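Lmo2470 protein (Listeria monocytogenes EGD-e, PDB 5HL3) is internalin InlP, a leucine-rich-repeat protein that binds calcium, interacts with host afadin and facilitates the crossing of the basement membrane. Local coordinates at residues V77-F82 and T87-I92; G137-F142 and M156-D161; T217-R222 and V231-L236. All coordinates share one frame; numbering follows the deposited sequence.

Overall arrangement
The three contacts follow one another along the chain and do not touch. Interactions 1 and 3, with centres about 34 Å apart on opposite sides of the chain's centre, are buried and both reach the same parallel sheet, through strands 76-79 and 218-220. In each, an aromatic side chain from a loop later in the chain meets aliphatic residues of that strand or just beyond it, but interaction 1 is wholly apolar where they touch, whereas interaction 3 involves a tyrosine hydroxyl. Interaction 2, about 18 Å from interaction 1 and 22 Å from interaction 3 between centres, joins two loops instead. It is partly buried, adding water and calcium bridges to a single isoleucine pair.

Interaction 1 of 3, residues V77-F82 and T87-I92; sequences VSIMEF and TEFPDI. With CA (calcium ion), chain D.
The ring of F89 is held between two aliphatic groups, V77 of the strand on one face and its own chain neighbour P90 on the other. V77 CG1 sits 3.7 Å above the F89 ring plane, displaced toward the rim, and makes a CH-pi contact at 4.1 Å from the ring centroid, 25° off the normal. P90 CD covers the opposite face, also over the rim. In V77 the CG1 methyl is trans to N (chi1 167°), which carries it over the CE1 and CZ end of the ring; the other methyl, CG2, also approaches F89 CZ, at 4.1 Å. I79 comes to the ring obliquely, neither over the face nor at the edge, with CD1 3.7 Å from F89 CD1. F89 in turn extends toward the strand, its ring set on the far side of CB from the backbone N (chi1 -172°). Such a fit is that of a leucine-rich-repeat coil, in which V77 and I79 point inward from the parallel sheet and F89 returns from the following loop to fill the interior. Strand 76-79 is hydrogen-bonded on both flanks, V77 and I79 to strand 100-103 and S78 to strand 50-53. The loop side is tied down by polar groups: the carbonyl oxygens of F89 and P90 bond to the hydroxyls of Y119 and Y122 respectively. Just beyond the strand the chemistry changes. The carboxylate of E81 grips a calcium ion with both oxygens, OE1 at 2.6 Å and OE2 at 2.5 Å from the metal, while waters 1 and 2 add two further ligands. The E81 side chain lies more than 12 Å from 87-92 and takes no part in the apolar contact; it also touches a crystal neighbour.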
loop_
_atom_site.group_PDB
_atom_site.type_symbol
_atom_site.label_atom_id
_atom_site.label_comp_id
_atom_site.label_asym_id
_atom_site.label_seq_id
_atom_site.Cartn_x
_atom_site.Cartn_y
_atom_site.Cartn_z
ATOM N N VAL A 77 6.909 3.162 -21.722
ATOM C CA VAL A 77 5.609 2.783 -22.279
ATOM C C VAL A 77 4.571 3.231 -21.256
ATOM O O VAL A 77 4.645 2.843 -20.101
ATOM C CB VAL A 77 5.469 1.284 -22.593
ATOM C CG1 VAL A 77 4.014 0.910 -22.872
ATOM C CG2 VAL A 77 6.319 0.930 -23.811
ATOM N N SER A 78 3.636 4.068 -21.687
ATOM C CA SER A 78 2.571 4.544 -20.823
ATOM C C SER A 78 1.236 4.237 -21.469
ATOM O O SER A 78 0.976 4.618 -22.598
ATOM C CB SER A 78 2.734 6.034 -20.542
ATOM O OG SER A 78 3.877 6.268 -19.738
ATOM N N ILE A 79 0.400 3.520 -20.745
ATOM C CA ILE A 79 -0.948 3.137 -21.207
ATOM C C ILE A 79 -1.911 3.970 -20.364
ATOM O O ILE A 79 -2.227 3.625 -19.210
ATOM C CB ILE A 79 -1.159 1.618 -21.102
ATOM C CG1 ILE A 79 -0.099 0.920 -21.976
ATOM C CG2 ILE A 79 -2.559 1.252 -21.600
ATOM C CD1 ILE A 79 0.258 -0.456 -21.617
HETATM N N MSE A 80 -2.355 5.084 -20.934
HETATM C CA MSE A 80 -3.152 6.057 -20.201
HETATM C C MSE A 80 -4.614 5.759 -20.166
HETATM O O MSE A 80 -5.292 6.201 -19.258
HETATM C CB MSE A 80 -2.958 7.436 -20.843
HETATM C CG MSE A 80 -1.487 7.868 -20.782
HETATM SE SE MSE A 80 -0.785 8.090 -18.950
HETATM C CE MSE A 80 -1.862 9.668 -18.568
ATOM N N GLU A 81 -5.120 5.080 -21.173
ATOM C CA GLU A 81 -6.513 4.654 -21.222
ATOM C C GLU A 81 -6.516 3.329 -21.922
ATOM O O GLU A 81 -5.753 3.129 -22.874
ATOM C CB GLU A 81 -7.386 5.629 -22.047
ATOM C CG GLU A 81 -7.397 7.079 -21.603
ATOM C CD GLU A 81 -8.060 7.957 -22.648
ATOM O OE1 GLU A 81 -9.209 7.662 -23.049
ATOM O OE2 GLU A 81 -7.451 8.918 -23.137
ATOM N N PHE A 82 -7.340 2.393 -21.455
ATOM C CA PHE A 82 -7.409 1.070 -22.047
ATOM C C PHE A 82 -8.724 0.407 -21.717
ATOM O O PHE A 82 -9.353 0.699 -20.682
ATOM C CB PHE A 82 -6.190 0.208 -21.608
ATOM C CG PHE A 82 -6.071 0.012 -20.112
ATOM C CD1 PHE A 82 -5.529 0.999 -19.306
ATOM C CD2 PHE A 82 -6.455 -1.191 -19.536
ATOM C CE1 PHE A 82 -5.405 0.817 -17.943
ATOM C CE2 PHE A 82 -6.306 -1.393 -18.172
ATOM C CZ PHE A 82 -5.808 -0.373 -17.372
ATOM N N THR A 87 -5.479 -6.794 -21.193
ATOM C CA THR A 87 -5.206 -7.230 -19.831
ATOM C C THR A 87 -3.717 -7.467 -19.572
ATOM O O THR A 87 -3.348 -7.853 -18.475
ATOM C CB THR A 87 -5.996 -8.498 -19.460
ATOM O OG1 THR A 87 -5.592 -9.591 -20.303
ATOM C CG2 THR A 87 -7.500 -8.294 -19.628
ATOM N N GLU A 88 -2.871 -7.237 -20.558
ATOM C CA GLU A 88 -1.446 -7.474 -20.398
ATOM C C GLU A 88 -0.648 -6.720 -21.436
ATOM O O GLU A 88 -1.037 -6.700 -22.629
ATOM C CB GLU A 88 -1.188 -8.966 -20.543
ATOM C CG GLU A 88 0.239 -9.413 -20.469
ATOM C CD GLU A 88 0.302 -10.907 -20.449
ATOM O OE1 GLU A 88 0.606 -11.469 -21.515
ATOM O OE2 GLU A 88 -0.059 -11.482 -19.415
ATOM N N PHE A 89 0.446 -6.067 -21.029
ATOM C CA PHE A 89 1.387 -5.534 -22.013
ATOM C C PHE A 89 2.307 -6.693 -22.388
ATOM O O PHE A 89 2.879 -7.316 -21.515
ATOM C CB PHE A 89 2.176 -4.326 -21.482
ATOM C CG PHE A 89 2.990 -3.678 -22.544
ATOM C CD1 PHE A 89 2.384 -2.882 -23.505
ATOM C CD2 PHE A 89 4.339 -3.928 -22.660
ATOM C CE1 PHE A 89 3.123 -2.331 -24.544
ATOM C CE2 PHE A 89 5.073 -3.380 -23.692
ATOM C CZ PHE A 89 4.458 -2.589 -24.631
ATOM N N PRO A 90 2.427 -7.010 -23.678
ATOM C CA PRO A 90 3.167 -8.211 -24.053
ATOM C C PRO A 90 4.680 -8.126 -23.851
ATOM O O PRO A 90 5.240 -7.032 -23.807
ATOM C CB PRO A 90 2.817 -8.374 -25.525
ATOM C CG PRO A 90 2.678 -6.966 -25.999
ATOM C CD PRO A 90 1.956 -6.270 -24.860
ATOM N N ASP A 91 5.304 -9.291 -23.722
ATOM C CA ASP A 91 6.756 -9.435 -23.583
ATOM C C ASP A 91 7.314 -9.629 -24.998
ATOM O O ASP A 91 7.484 -10.748 -25.458
ATOM C CB ASP A 91 7.027 -10.657 -22.676
ATOM C CG ASP A 91 8.456 -10.778 -22.228
ATOM O OD1 ASP A 91 9.275 -9.859 -22.444
ATOM O OD2 ASP A 91 8.787 -11.811 -21.624
ATOM N N ILE A 92 7.530 -8.532 -25.721
ATOM C CA ILE A 92 7.986 -8.578 -27.114
ATOM C C ILE A 92 9.466 -8.238 -27.182
ATOM O O ILE A 92 10.025 -7.703 -26.206
ATOM C CB ILE A 92 7.152 -7.650 -28.030
ATOM C CG1 ILE A 92 7.209 -6.186 -27.548
ATOM C CG2 ILE A 92 5.691 -8.123 -28.068
ATOM C CD1 ILE A 92 6.623 -5.195 -28.510
HETATM CA CA CA D . -9.251 9.758 -24.617
HETATM O O HOH W 1 -8.515 8.028 -26.076
HETATM O O HOH W 2 -7.237 11.143 -25.117
#

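Interaction 2 of 3, residues G137-F142 and M156-D161; sequences GSIPDF and MLITSD. With CA (calcium ion), chain E.
I139 and I158 meet through their terminal methyls, joining the loops before and after strand 150-152 of the leucine-rich-repeat solenoid. From CB, which points toward 156-161, the I139 side chain forks: CG2 lies anti to the backbone N, and CG1 runs beside that N, anti to the carbonyl carbon (chi1 -57°). An extended second torsion (chi2 170°) then carries CD1 forward to I158 CD1, 4.0 Å away. The two side chains cross at about a right angle, and CD1 to CD1 is their one close approach. Both isoleucines are buried; the I139 side chain also packs on F166, and that of I158 on L135.

Nearer the surface the segments are joined by water. S138 OG lies 4.1 Å from D161 O, too far for a direct bond, and water 4 bridges the gap, 2.6 Å from S138 OG and donating to D161 O. A second bridge runs through metal. Water 3 donates to G137 O and is itself a ligand of a calcium ion that L157 O binds directly, at 2.4 Å. E162, just beyond the segment, supplies a further ligand through OE1, and the same oxygen accepts a hydrogen bond from T159 N, which helps to position the carboxylate. L157 itself has a left-handed backbone, with positive phi, and N180 in the following turn accepts from the N atoms of both M156 and I158.

Water 6, another calcium ligand, donates to the hydroxyl of T159; T159 OG1 donates to D161 OD1, 2.6 Å away, reaching the syn side 15° out of the carboxylate plane.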
loop_
_atom_site.group_PDB
_atom_site.type_symbol
_atom_site.label_atom_id
_atom_site.label_comp_id
_atom_site.label_asym_id
_atom_site.label_seq_id
_atom_site.Cartn_x
_atom_site.Cartn_y
_atom_site.Cartn_z
ATOM N N GLY A 137 -4.148 -13.329 -11.260
ATOM C CA GLY A 137 -3.114 -14.259 -10.803
ATOM C C GLY A 137 -2.208 -13.669 -9.740
ATOM O O GLY A 137 -2.651 -12.933 -8.869
ATOM N N SER A 138 -0.945 -14.068 -9.770
ATOM C CA SER A 138 0.045 -13.680 -8.754
ATOM C C SER A 138 1.112 -12.769 -9.320
ATOM O O SER A 138 1.283 -12.650 -10.533
ATOM C CB SER A 138 0.730 -14.932 -8.192
ATOM O OG SER A 138 -0.191 -15.764 -7.531
ATOM N N ILE A 139 1.807 -12.083 -8.437
ATOM C CA ILE A 139 2.996 -11.338 -8.823
ATOM C C ILE A 139 4.092 -12.387 -9.015
ATOM O O ILE A 139 4.356 -13.166 -8.093
ATOM C CB ILE A 139 3.472 -10.353 -7.718
ATOM C CG1 ILE A 139 2.348 -9.371 -7.341
ATOM C CG2 ILE A 139 4.745 -9.587 -8.157
ATOM C CD1 ILE A 139 2.665 -8.546 -6.109
ATOM N N PRO A 140 4.741 -12.431 -10.193
ATOM C CA PRO A 140 5.814 -13.433 -10.381
ATOM C C PRO A 140 7.037 -13.168 -9.519
ATOM O O PRO A 140 7.321 -12.006 -9.156
ATOM C CB PRO A 140 6.199 -13.288 -11.865
ATOM C CG PRO A 140 5.583 -12.074 -12.343
ATOM C CD PRO A 140 4.526 -11.604 -11.399
ATOM N N ASP A 141 7.778 -14.242 -9.192
ATOM C CA ASP A 141 9.089 -14.089 -8.574
ATOM C C ASP A 141 10.029 -13.796 -9.774
ATOM O O ASP A 141 10.621 -14.687 -10.344
ATOM C CB ASP A 141 9.473 -15.352 -7.810
ATOM C CG ASP A 141 10.754 -15.203 -7.017
ATOM O OD1 ASP A 141 11.230 -14.069 -6.817
ATOM O OD2 ASP A 141 11.300 -16.260 -6.607
ATOM N N PHE A 142 10.114 -12.518 -10.121
ATOM C CA PHE A 142 10.765 -12.083 -11.362
ATOM C C PHE A 142 12.134 -12.687 -11.554
ATOM O O PHE A 142 12.955 -12.652 -10.642
ATOM C CB PHE A 142 10.951 -10.570 -11.389
ATOM C CG PHE A 142 9.712 -9.789 -11.045
ATOM C CD1 PHE A 142 8.648 -9.665 -11.950
ATOM C CD2 PHE A 142 9.614 -9.153 -9.803
ATOM C CE1 PHE A 142 7.528 -8.946 -11.590
ATOM C CE2 PHE A 142 8.517 -8.411 -9.463
ATOM C CZ PHE A 142 7.484 -8.314 -10.356
HETATM N N MSE A 156 -4.986 -3.420 -5.943
HETATM C CA MSE A 156 -5.037 -4.447 -6.977
HETATM C C MSE A 156 -5.629 -5.746 -6.501
HETATM O O MSE A 156 -5.545 -6.743 -7.204
HETATM C CB MSE A 156 -3.622 -4.741 -7.536
HETATM C CG MSE A 156 -2.947 -3.494 -8.134
HETATM SE SE MSE A 156 -1.303 -3.944 -9.091
HETATM C CE MSE A 156 -2.134 -4.640 -10.706
ATOM N N LEU A 157 -6.280 -5.737 -5.328
ATOM C CA LEU A 157 -6.815 -6.959 -4.694
ATOM C C LEU A 157 -5.756 -8.072 -4.532
ATOM O O LEU A 157 -6.025 -9.254 -4.788
ATOM C CB LEU A 157 -8.076 -7.424 -5.399
ATOM C CG LEU A 157 -9.261 -6.462 -5.213
ATOM C CD1 LEU A 157 -10.373 -6.908 -6.128
ATOM C CD2 LEU A 157 -9.742 -6.407 -3.790
ATOM N N ILE A 158 -4.564 -7.677 -4.084
ATOM C CA ILE A 158 -3.503 -8.632 -3.863
ATOM C C ILE A 158 -3.650 -9.246 -2.468
ATOM O O ILE A 158 -3.780 -8.523 -1.482
ATOM C CB ILE A 158 -2.133 -7.962 -4.019
ATOM C CG1 ILE A 158 -1.974 -7.528 -5.480
ATOM C CG2 ILE A 158 -1.006 -8.941 -3.643
ATOM C CD1 ILE A 158 -0.826 -6.585 -5.744
ATOM N N THR A 159 -3.644 -10.580 -2.414
ATOM C CA THR A 159 -3.649 -11.344 -1.152
ATOM C C THR A 159 -2.250 -11.914 -0.920
ATOM O O THR A 159 -1.403 -11.947 -1.834
ATOM C CB THR A 159 -4.748 -12.424 -1.129
ATOM O OG1 THR A 159 -4.723 -13.152 -2.365
ATOM C CG2 THR A 159 -6.118 -11.756 -0.961
ATOM N N SER A 160 -1.986 -12.382 0.296
ATOM C CA SER A 160 -0.629 -12.811 0.658
ATOM C C SER A 160 -0.119 -14.031 -0.131
ATOM O O SER A 160 1.083 -14.161 -0.365
ATOM C CB SER A 160 -0.530 -13.016 2.168
ATOM O OG SER A 160 -0.776 -11.789 2.829
ATOM N N ASP A 161 -1.033 -14.870 -0.605
ATOM C CA ASP A 161 -0.649 -16.014 -1.429
ATOM C C ASP A 161 -0.151 -15.599 -2.833
ATOM O O ASP A 161 0.388 -16.414 -3.564
ATOM C CB ASP A 161 -1.830 -16.995 -1.571
ATOM C CG ASP A 161 -3.045 -16.352 -2.258
ATOM O OD1 ASP A 161 -3.479 -15.306 -1.791
ATOM O OD2 ASP A 161 -3.572 -16.854 -3.282
HETATM CA CA CA E . -5.941 -11.265 -6.116
HETATM O O HOH W 3 -5.166 -12.054 -8.274
HETATM O O HOH W 4 0.721 -17.669 -6.007
HETATM O O HOH W 5 -6.198 -9.441 -7.557
HETATM O O HOH W 6 -6.813 -12.248 -4.121
HETATM O O HOH W 7 -7.917 -12.056 -6.990
#

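Interaction 3 of 3, residues T217-R222 and V231-L236; sequences TDLNLR and VNYTNL
L221 O accepts two hydrogen bonds, from N224 ND2 and N247 ND2, while the side chain of L221 turns to Y233 across the contact. Y233 OH ends between two leucines, 3.6 Å from L219 CD2 and 3.9 Å from L221 CD1, and its hydrogen bond to T207 OG1 gives this buried oxygen a polar partner. L221 comes to the tyrosine head on, from the opposite direction, whereas L219 crosses it at a slant: CD2 lies 4.0 Å from Y233 CZ and addresses the hydroxyl end, neither face nor edge. With CG trans to N (chi1 178°), L219 reaches across to the loop. L236, from the same loop as the tyrosine, lays CD1 3.6 Å above one face of the Y233 ring, toward the rim; this CD1 is 4.5 Å from L219 CD2, at the limit of contact.

The other side of the strand carries polar residues. T217 OG1 bonds to T195 O and to D218 OD1, which accepts through its anti lone pair, and R222 N donates to N220 OD1 at 3.0 Å in a nearly straight bond (166°), an Asx turn that follows the strand. L219 also packs on L197 and L242 of the neighbouring strands. L219 of a parallel strand and L221 just after it, met by Y233 and L236 of the returning loop, form the hydrophobic core typical of a leucine-rich-repeat coil.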
loop_
_atom_site.group_PDB
_atom_site.type_symbol
_atom_site.label_atom_id
_atom_site.label_comp_id
_atom_site.label_asym_id
_atom_site.label_seq_id
_atom_site.Cartn_x
_atom_site.Cartn_y
_atom_site.Cartn_z
ATOM N N THR A 217 13.727 3.082 5.600
ATOM C CA THR A 217 13.525 4.342 6.333
ATOM C C THR A 217 12.058 4.612 6.624
ATOM O O THR A 217 11.746 5.233 7.626
ATOM C CB THR A 217 14.118 5.570 5.580
ATOM O OG1 THR A 217 13.460 5.769 4.329
ATOM C CG2 THR A 217 15.629 5.402 5.402
ATOM N N ASP A 218 11.170 4.181 5.738
ATOM C CA ASP A 218 9.740 4.506 5.854
ATOM C C ASP A 218 8.897 3.251 5.727
ATOM O O ASP A 218 8.935 2.589 4.686
ATOM C CB ASP A 218 9.342 5.508 4.765
ATOM C CG ASP A 218 10.014 6.833 4.921
ATOM O OD1 ASP A 218 11.237 6.940 4.763
ATOM O OD2 ASP A 218 9.320 7.819 5.202
ATOM N N LEU A 219 8.149 2.938 6.776
ATOM C CA LEU A 219 7.291 1.755 6.830
ATOM C C LEU A 219 5.904 2.260 7.194
ATOM O O LEU A 219 5.689 2.715 8.321
ATOM C CB LEU A 219 7.828 0.739 7.841
ATOM C CG LEU A 219 7.021 -0.535 8.063
ATOM C CD1 LEU A 219 6.740 -1.245 6.755
ATOM C CD2 LEU A 219 7.743 -1.456 9.000
ATOM N N ASN A 220 4.952 2.124 6.281
ATOM C CA ASN A 220 3.599 2.644 6.512
ATOM C C ASN A 220 2.644 1.483 6.744
ATOM O O ASN A 220 2.387 0.712 5.839
ATOM C CB ASN A 220 3.146 3.502 5.316
ATOM C CG ASN A 220 1.853 4.220 5.593
ATOM O OD1 ASN A 220 1.147 3.895 6.547
ATOM N ND2 ASN A 220 1.517 5.170 4.765
ATOM N N LEU A 221 2.149 1.362 7.982
ATOM C CA LEU A 221 1.189 0.328 8.370
ATOM C C LEU A 221 -0.152 0.905 8.767
ATOM O O LEU A 221 -0.941 0.247 9.447
ATOM C CB LEU A 221 1.755 -0.549 9.506
ATOM C CG LEU A 221 3.115 -1.213 9.285
ATOM C CD1 LEU A 221 3.570 -2.000 10.484
ATOM C CD2 LEU A 221 3.180 -2.059 8.060
ATOM N N ARG A 222 -0.433 2.139 8.352
ATOM C CA ARG A 222 -1.690 2.791 8.719
ATOM C C ARG A 222 -2.880 1.965 8.241
ATOM O O ARG A 222 -2.841 1.357 7.177
ATOM C CB ARG A 222 -1.735 4.186 8.088
ATOM C CG ARG A 222 -2.962 5.025 8.371
ATOM C CD ARG A 222 -2.719 6.454 7.875
ATOM N NE ARG A 222 -3.681 7.430 8.409
ATOM C CZ ARG A 222 -4.784 7.800 7.774
ATOM N NH1 ARG A 222 -5.062 7.250 6.603
ATOM N NH2 ARG A 222 -5.612 8.703 8.299
ATOM N N VAL A 231 5.107 -6.811 16.865
ATOM C CA VAL A 231 6.523 -7.087 16.931
ATOM C C VAL A 231 7.312 -5.825 17.312
ATOM O O VAL A 231 7.000 -4.724 16.845
ATOM C CB VAL A 231 7.004 -7.641 15.562
ATOM C CG1 VAL A 231 6.828 -6.660 14.431
ATOM C CG2 VAL A 231 8.428 -8.102 15.637
ATOM N N ASN A 232 8.312 -5.993 18.154
ATOM C CA ASN A 232 9.155 -4.885 18.619
ATOM C C ASN A 232 10.463 -4.962 17.846
ATOM O O ASN A 232 11.388 -5.647 18.262
ATOM C CB ASN A 232 9.329 -4.964 20.132
ATOM C CG ASN A 232 9.861 -3.671 20.761
ATOM O OD1 ASN A 232 10.105 -2.690 20.083
ATOM N ND2 ASN A 232 10.060 -3.699 22.090
ATOM N N TYR A 233 10.501 -4.290 16.694
ATOM C CA TYR A 233 11.593 -4.431 15.732
ATOM C C TYR A 233 12.958 -4.322 16.346
ATOM O O TYR A 233 13.257 -3.377 17.082
ATOM C CB TYR A 233 11.476 -3.405 14.603
ATOM C CG TYR A 233 10.237 -3.530 13.775
ATOM C CD1 TYR A 233 10.024 -4.634 12.973
ATOM C CD2 TYR A 233 9.257 -2.543 13.784
ATOM C CE1 TYR A 233 8.897 -4.739 12.200
ATOM C CE2 TYR A 233 8.114 -2.647 13.026
ATOM C CZ TYR A 233 7.924 -3.753 12.244
ATOM O OH TYR A 233 6.790 -3.876 11.494
ATOM N N THR A 234 13.827 -5.286 16.026
ATOM C CA THR A 234 15.180 -5.312 16.557
ATOM C C THR A 234 16.282 -4.949 15.553
ATOM O O THR A 234 17.414 -4.696 15.985
ATOM C CB THR A 234 15.527 -6.711 17.134
ATOM O OG1 THR A 234 15.391 -7.705 16.115
ATOM C CG2 THR A 234 14.634 -7.072 18.298
ATOM N N ASN A 235 15.972 -4.921 14.258
ATOM C CA ASN A 235 16.981 -4.684 13.225
ATOM C C ASN A 235 16.517 -3.796 12.085
ATOM O O ASN A 235 16.676 -4.131 10.916
ATOM C CB ASN A 235 17.489 -6.015 12.665
ATOM C CG ASN A 235 18.347 -6.780 13.661
ATOM O OD1 ASN A 235 19.475 -6.399 13.969
ATOM N ND2 ASN A 235 17.830 -7.881 14.142
ATOM N N LEU A 236 15.971 -2.636 12.422
ATOM C CA LEU A 236 15.629 -1.625 11.401
ATOM C C LEU A 236 16.435 -0.351 11.713
ATOM O O LEU A 236 15.860 0.671 12.079
ATOM C CB LEU A 236 14.137 -1.328 11.372
ATOM C CG LEU A 236 13.220 -2.469 10.913
ATOM C CD1 LEU A 236 11.777 -1.997 10.904
ATOM C CD2 LEU A 236 13.566 -2.982 9.519
#